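Local atomic coordinates of T-cell surface glycoprotein YE1/48 (PDB entry 1QO3), a protein that serves as an inhibitory receptor on mouse natural killer cells, recognising H-2d class I molecules and so preventing lysis of the cells that carry them. Residues V64-S69 against V123-C128. The protein carries 1 engineered substitution. Residues are numbered along the deposited sequence; the frame is centred on the assembly and turned at random.
Sequences VVPSDS and VFICIC
A single water joins the two backbones: it donates to Ser69 O at 2.9 Å and accepts from Ile125 N at 3.0 Å. No direct hydrogen bond links the segments, and Ser69 O stands 4.1 Å from Ile125 N, so the water makes the link that the two groups are too far apart to make themselves. Beside it, Phe124 has CG anti to its carbonyl carbon (chi1 -63°), which swings the ring toward Ser69, and its CD2 edge meets that residue. Ser69 O lies near the ring plane, 3.7 Å from Phe124 CD2, and Ser69 CB touches the same carbon at 4.0 Å. Further along, the contact becomes purely apolar and looser. Extended side chains of Ile125 (chi2 166°) and Ile127 (chi2 -179°) reach across with their terminal methyls: Ile125 CD1 meets Pro66 CG at 4.4 Å, and Ile127 CD1 meets Val65 CG1, also at 4.4 Å. Cys126, between them, points away and forms a disulfide with Cys38, while Cys128 pairs with Cys42; both bonds tie the strand to helix 35-44. Trp71 meets the Phe124 ring edge-to-face and shares a backbone hydrogen bond with Ile125, while Leu110 and Phe28 both pack on Val65 and Ile127, extending the apolar cluster. In the same loop, Ser67 and Asp68 each pack on an apolar side chain of another protein's chain. The contact thus sets the loop between helix 55-64 and strand 70-77 against strand 124-131 of the C-type lectin-like domain, a strand that runs antiparallel to 24-30 and parallel to 70-77.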
loop_
_atom_site.group_PDB
_atom_site.type_symbol
_atom_site.label_atom_id
_atom_site.label_comp_id
_atom_site.label_asym_id
_atom_site.label_seq_id
_atom_site.Cartn_x
_atom_site.Cartn_y
_atom_site.Cartn_z
ATOM N N VAL C 64 6.112 4.778 13.483
ATOM C CA VAL C 64 7.213 3.932 13.945
ATOM C C VAL C 64 7.296 3.577 15.427
ATOM O O VAL C 64 8.000 2.630 15.780
ATOM C CB VAL C 64 8.581 4.530 13.546
ATOM C CG1 VAL C 64 8.622 4.782 12.051
ATOM C CG2 VAL C 64 8.843 5.821 14.319
ATOM N N VAL C 65 6.612 4.315 16.300
ATOM C CA VAL C 65 6.670 3.988 17.730
ATOM C C VAL C 65 5.805 2.770 18.061
ATOM O O VAL C 65 4.766 2.539 17.432
ATOM C CB VAL C 65 6.220 5.169 18.633
ATOM C CG1 VAL C 65 7.095 6.396 18.362
ATOM C CG2 VAL C 65 4.741 5.475 18.407
ATOM N N PRO C 66 6.230 1.978 19.061
ATOM C CA PRO C 66 5.565 0.762 19.545
ATOM C C PRO C 66 4.083 0.941 19.878
ATOM O O PRO C 66 3.641 2.038 20.232
ATOM C CB PRO C 66 6.371 0.404 20.793
ATOM C CG PRO C 66 7.748 0.939 20.483
ATOM C CD PRO C 66 7.430 2.274 19.866
ATOM N N SER C 67 3.313 -0.138 19.759
ATOM C CA SER C 67 1.899 -0.077 20.105
ATOM C C SER C 67 1.885 0.064 21.630
ATOM O O SER C 67 0.954 0.629 22.211
ATOM C CB SER C 67 1.160 -1.350 19.653
ATOM O OG SER C 67 1.702 -2.522 20.241
ATOM N N ASP C 68 2.932 -0.455 22.273
ATOM C CA ASP C 68 3.071 -0.329 23.722
ATOM C C ASP C 68 3.469 1.117 23.939
ATOM O O ASP C 68 4.192 1.694 23.135
ATOM C CB ASP C 68 4.181 -1.228 24.274
ATOM C CG ASP C 68 3.787 -2.685 24.314
ATOM O OD1 ASP C 68 2.574 -2.973 24.423
ATOM O OD2 ASP C 68 4.699 -3.537 24.252
ATOM N N SER C 69 3.018 1.696 25.036
ATOM C CA SER C 69 3.310 3.087 25.308
ATOM C C SER C 69 4.760 3.387 25.704
ATOM O O SER C 69 5.501 2.512 26.149
ATOM C CB SER C 69 2.344 3.577 26.379
ATOM O OG SER C 69 1.018 3.197 26.036
ATOM N N VAL C 123 6.361 1.859 34.870
ATOM C CA VAL C 123 7.537 1.757 34.024
ATOM C C VAL C 123 7.234 1.446 32.566
ATOM O O VAL C 123 6.563 0.461 32.244
ATOM C CB VAL C 123 8.549 0.705 34.584
ATOM C CG1 VAL C 123 8.974 1.101 35.985
ATOM C CG2 VAL C 123 7.930 -0.689 34.611
ATOM N N PHE C 124 7.724 2.327 31.695
ATOM C CA PHE C 124 7.555 2.194 30.255
ATOM C C PHE C 124 8.836 2.632 29.564
ATOM O O PHE C 124 9.683 3.303 30.165
ATOM C CB PHE C 124 6.414 3.080 29.746
ATOM C CG PHE C 124 5.065 2.719 30.298
ATOM C CD1 PHE C 124 4.670 3.171 31.553
ATOM C CD2 PHE C 124 4.191 1.914 29.564
ATOM C CE1 PHE C 124 3.415 2.824 32.073
ATOM C CE2 PHE C 124 2.933 1.562 30.073
ATOM C CZ PHE C 124 2.543 2.019 31.334
ATOM N N ILE C 125 8.969 2.244 28.299
ATOM C CA ILE C 125 10.110 2.617 27.468
ATOM C C ILE C 125 10.266 4.138 27.545
ATOM O O ILE C 125 9.280 4.847 27.759
ATOM C CB ILE C 125 9.833 2.234 25.995
ATOM C CG1 ILE C 125 9.824 0.707 25.846
ATOM C CG2 ILE C 125 10.841 2.893 25.075
ATOM C CD1 ILE C 125 9.239 0.231 24.517
ATOM N N CYS C 126 11.489 4.639 27.385
ATOM C CA CYS C 126 11.720 6.086 27.401
ATOM C C CYS C 126 12.052 6.569 26.001
ATOM O O CYS C 126 12.825 5.917 25.303
ATOM C CB CYS C 126 12.935 6.469 28.238
ATOM S SG CYS C 126 13.106 5.808 29.908
ATOM N N ILE C 127 11.489 7.698 25.579
ATOM C CA ILE C 127 11.867 8.242 24.283
ATOM C C ILE C 127 12.693 9.499 24.583
ATOM O O ILE C 127 12.170 10.471 25.129
ATOM C CB ILE C 127 10.668 8.658 23.402
ATOM C CG1 ILE C 127 9.751 7.468 23.128
ATOM C CG2 ILE C 127 11.187 9.184 22.063
ATOM C CD1 ILE C 127 8.564 7.829 22.235
ATOM N N CYS C 128 13.986 9.461 24.263
ATOM C CA CYS C 128 14.863 10.612 24.486
ATOM C C CYS C 128 15.076 11.343 23.154
ATOM O O CYS C 128 15.306 10.717 22.121
ATOM C CB CYS C 128 16.219 10.173 25.055
ATOM S SG CYS C 128 16.214 9.296 26.668
HETATM O O HOH W 1 6.836 0.371 27.484
#